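Local coordinates for Alr3699 protein (Nostoc sp., PDB 4XSO), which probably acts as a glycosyltransferase of the GT-B clan, with two Rossmann-like domains, at residues A[142-150]-A[165-174]. Residues are numbered along the deposited sequence; the frame is centred on the assembly and turned at random.
Sequences VAVNLANRF and FIQAGGRAEL
Val144 packs its two methyls against the turn after helix 159-167, CG1 on the Gly169-Gly170 peptide and CG2 on Ala168. With CG1 anti to the backbone N (chi1 160°), Val144 CG1 lies 3.5 Å from Gly169 C, while Val144 CG2 meets Ala168 CB at 3.8 Å. One helical turn on, Ala147 sets its CB at the edge of the Phe165 ring, and its carbonyl O is approached by Leu174 CD1. Next to it Asn148 spends both ends of its amide on the turn. Asn148 ND2 donates to Gly169 O (2.9 Å), which lies close to the amide plane. Asn148 OD1 accepts from Arg171 N, also at 2.9 Å, with the donor 40° out of the carbonyl plane rather than on a lone pair; the two bonds thus fix the rotation of the amide. Arg171 runs past this side chain in the opposite direction, its CD 3.7 Å from Asn148 CB, and bends at chi3 to bring Arg171 NH1 to Asn148 O at 2.6 Å. That bond is short but bent (N-H...O 133°), in the planes of both carbonyl and guanidinium. The same guanidinium grips Glu173 side-on, NE and NH2 both donating to OE2, and Leu174 CG sits over the centre of one of its faces. Gly170 CA rests on one face of the Phe165 ring, near its rim. Gly169, with positive phi, closes a Schellman motif: Gly170 N bonds to Phe165 O and Gly169 N to Ile166 O. Elsewhere on 142-150, Leu146 packs on Val109 of helix 105-118, and Leu146 and Phe150 meet Phe116 of the second subunit. The arrangement joins helix 137-150 to the Schellman-capped C-terminal end of helix 159-167, whose turn leads through a 3-10 segment into strand 175-177, outermost within the chain in the parallel sheet of a Rossmann-like GT-B domain.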
loop_
_atom_site.group_PDB
_atom_site.type_symbol
_atom_site.label_atom_id
_atom_site.label_comp_id
_atom_site.label_asym_id
_atom_site.label_seq_id
_atom_site.Cartn_x
_atom_site.Cartn_y
_atom_site.Cartn_z
ATOM N N VAL A 142 -2.400 10.800 7.650
ATOM C CA VAL A 142 -2.044 9.909 6.565
ATOM C C VAL A 142 -2.199 10.654 5.237
ATOM O O VAL A 142 -1.270 10.741 4.462
ATOM C CB VAL A 142 -2.896 8.633 6.625
ATOM C CG1 VAL A 142 -2.784 7.808 5.330
ATOM C CG2 VAL A 142 -2.393 7.775 7.774
ATOM N N ALA A 143 -3.372 11.210 5.001
ATOM C CA ALA A 143 -3.626 12.045 3.836
ATOM C C ALA A 143 -2.581 13.152 3.635
ATOM O O ALA A 143 -1.961 13.262 2.595
ATOM C CB ALA A 143 -5.027 12.642 3.949
ATOM N N VAL A 144 -2.355 13.966 4.654
ATOM C CA VAL A 144 -1.398 15.035 4.549
ATOM C C VAL A 144 0.012 14.509 4.198
ATOM O O VAL A 144 0.741 15.019 3.306
ATOM C CB VAL A 144 -1.388 15.815 5.884
ATOM C CG1 VAL A 144 -0.132 16.614 6.065
ATOM C CG2 VAL A 144 -2.634 16.692 6.025
ATOM N N ASN A 145 0.425 13.502 4.937
ATOM C CA ASN A 145 1.769 12.984 4.757
ATOM C C ASN A 145 1.972 12.399 3.336
ATOM O O ASN A 145 2.979 12.627 2.694
ATOM C CB ASN A 145 2.016 11.931 5.766
ATOM C CG ASN A 145 3.335 11.206 5.526
ATOM O OD1 ASN A 145 3.402 9.965 5.589
ATOM N ND2 ASN A 145 4.398 11.980 5.261
ATOM N N LEU A 146 1.023 11.618 2.878
ATOM C CA LEU A 146 1.150 11.022 1.572
ATOM C C LEU A 146 1.141 12.128 0.496
ATOM O O LEU A 146 1.905 12.112 -0.461
ATOM C CB LEU A 146 0.027 10.022 1.335
ATOM C CG LEU A 146 0.214 8.750 2.234
ATOM C CD1 LEU A 146 -0.855 7.715 1.978
ATOM C CD2 LEU A 146 1.536 8.110 1.897
ATOM N N ALA A 147 0.267 13.086 0.665
ATOM C CA ALA A 147 0.199 14.192 -0.324
ATOM C C ALA A 147 1.533 14.905 -0.381
ATOM O O ALA A 147 2.141 15.097 -1.477
ATOM C CB ALA A 147 -0.992 15.105 0.055
ATOM N N ASN A 148 2.068 15.240 0.803
ATOM C CA ASN A 148 3.290 15.982 0.890
ATOM C C ASN A 148 4.432 15.229 0.268
ATOM O O ASN A 148 5.313 15.804 -0.372
ATOM C CB ASN A 148 3.679 16.305 2.372
ATOM C CG ASN A 148 2.769 17.327 2.982
ATOM O OD1 ASN A 148 1.995 17.952 2.266
ATOM N ND2 ASN A 148 2.869 17.532 4.296
ATOM N N ARG A 149 4.438 13.936 0.435
ATOM C CA ARG A 149 5.581 13.186 -0.087
ATOM C C ARG A 149 5.428 12.756 -1.569
ATOM O O ARG A 149 6.443 12.614 -2.290
ATOM C CB ARG A 149 5.859 11.949 0.751
ATOM C CG ARG A 149 7.103 11.177 0.277
ATOM C CD ARG A 149 7.681 10.165 1.295
ATOM N NE ARG A 149 9.070 9.772 0.937
ATOM C CZ ARG A 149 9.786 8.814 1.543
ATOM N NH1 ARG A 149 9.292 8.127 2.581
ATOM N NH2 ARG A 149 11.030 8.557 1.121
ATOM N N PHE A 150 4.221 12.437 -1.980
ATOM C CA PHE A 150 4.085 11.793 -3.320
ATOM C C PHE A 150 3.392 12.614 -4.350
ATOM O O PHE A 150 3.454 12.300 -5.554
ATOM C CB PHE A 150 3.321 10.494 -3.185
ATOM C CG PHE A 150 4.041 9.487 -2.353
ATOM C CD1 PHE A 150 5.129 8.832 -2.884
ATOM C CD2 PHE A 150 3.747 9.346 -1.007
ATOM C CE1 PHE A 150 5.867 7.955 -2.093
ATOM C CE2 PHE A 150 4.487 8.491 -0.204
ATOM C CZ PHE A 150 5.538 7.776 -0.755
ATOM N N PHE A 165 -5.821 22.423 4.549
ATOM C CA PHE A 165 -4.796 21.464 4.226
ATOM C C PHE A 165 -3.464 21.867 4.774
ATOM O O PHE A 165 -2.702 21.048 5.300
ATOM C CB PHE A 165 -4.691 21.366 2.689
ATOM C CG PHE A 165 -3.500 20.606 2.215
ATOM C CD1 PHE A 165 -3.474 19.190 2.280
ATOM C CD2 PHE A 165 -2.427 21.259 1.619
ATOM C CE1 PHE A 165 -2.386 18.497 1.735
ATOM C CE2 PHE A 165 -1.338 20.556 1.093
ATOM C CZ PHE A 165 -1.308 19.193 1.157
ATOM N N ILE A 166 -3.171 23.159 4.645
ATOM C CA ILE A 166 -1.968 23.724 5.196
ATOM C C ILE A 166 -1.928 23.651 6.751
ATOM O O ILE A 166 -0.890 23.339 7.320
ATOM C CB ILE A 166 -1.848 25.182 4.743
ATOM C CG1 ILE A 166 -1.491 25.242 3.258
ATOM C CG2 ILE A 166 -0.839 25.959 5.614
ATOM C CD1 ILE A 166 -1.479 26.711 2.723
ATOM N N GLN A 167 -3.030 23.975 7.413
ATOM C CA GLN A 167 -3.087 23.992 8.890
ATOM C C GLN A 167 -2.950 22.612 9.481
ATOM O O GLN A 167 -2.574 22.464 10.611
ATOM C CB GLN A 167 -4.441 24.567 9.340
ATOM C CG GLN A 167 -4.497 26.078 9.158
ATOM C CD GLN A 167 -5.876 26.693 9.299
ATOM O OE1 GLN A 167 -6.920 26.043 9.167
ATOM N NE2 GLN A 167 -5.881 27.992 9.516
ATOM N N ALA A 168 -3.312 21.594 8.702
ATOM C CA ALA A 168 -3.159 20.210 9.046
ATOM C C ALA A 168 -1.762 19.694 8.756
ATOM O O ALA A 168 -1.514 18.552 8.984
ATOM C CB ALA A 168 -4.152 19.370 8.277
ATOM N N GLY A 169 -0.837 20.533 8.319
ATOM C CA GLY A 169 0.523 20.121 8.045
ATOM C C GLY A 169 0.819 19.938 6.533
ATOM O O GLY A 169 1.939 19.593 6.170
ATOM N N GLY A 170 -0.143 20.192 5.642
ATOM C CA GLY A 170 0.153 20.103 4.209
ATOM C C GLY A 170 1.113 21.176 3.750
ATOM O O GLY A 170 1.119 22.314 4.245
ATOM N N ARG A 171 1.891 20.817 2.766
ATOM C CA ARG A 171 2.880 21.728 2.191
ATOM C C ARG A 171 2.199 22.766 1.296
ATOM O O ARG A 171 1.748 22.452 0.193
ATOM C CB ARG A 171 3.870 20.909 1.391
ATOM C CG ARG A 171 4.918 20.205 2.250
ATOM C CD ARG A 171 5.708 19.215 1.413
ATOM N NE ARG A 171 6.464 19.867 0.400
ATOM C CZ ARG A 171 6.810 19.318 -0.765
ATOM N NH1 ARG A 171 6.449 18.078 -1.058
ATOM N NH2 ARG A 171 7.509 20.030 -1.653
ATOM N N ALA A 172 2.239 24.017 1.762
ATOM C CA ALA A 172 1.563 25.095 1.124
ATOM C C ALA A 172 2.023 25.286 -0.347
ATOM O O ALA A 172 1.197 25.558 -1.191
ATOM C CB ALA A 172 1.647 26.368 1.959
ATOM N N GLU A 173 3.299 25.056 -0.649
ATOM C CA GLU A 173 3.849 25.295 -1.967
ATOM C C GLU A 173 3.372 24.267 -3.032
ATOM O O GLU A 173 3.633 24.415 -4.216
ATOM C CB GLU A 173 5.384 25.383 -1.946
ATOM C CG GLU A 173 6.203 24.099 -1.685
ATOM C CD GLU A 173 6.237 23.610 -0.221
ATOM O OE1 GLU A 173 5.549 24.184 0.701
ATOM O OE2 GLU A 173 6.999 22.625 0.015
ATOM N N LEU A 174 2.727 23.201 -2.593
ATOM C CA LEU A 174 2.227 22.217 -3.464
ATOM C C LEU A 174 0.822 22.606 -3.974
ATOM O O LEU A 174 0.299 21.938 -4.850
ATOM C CB LEU A 174 2.107 20.863 -2.754
ATOM C CG LEU A 174 3.263 19.885 -2.636
ATOM C CD1 LEU A 174 2.687 18.535 -2.162
ATOM C CD2 LEU A 174 4.092 19.708 -3.927
#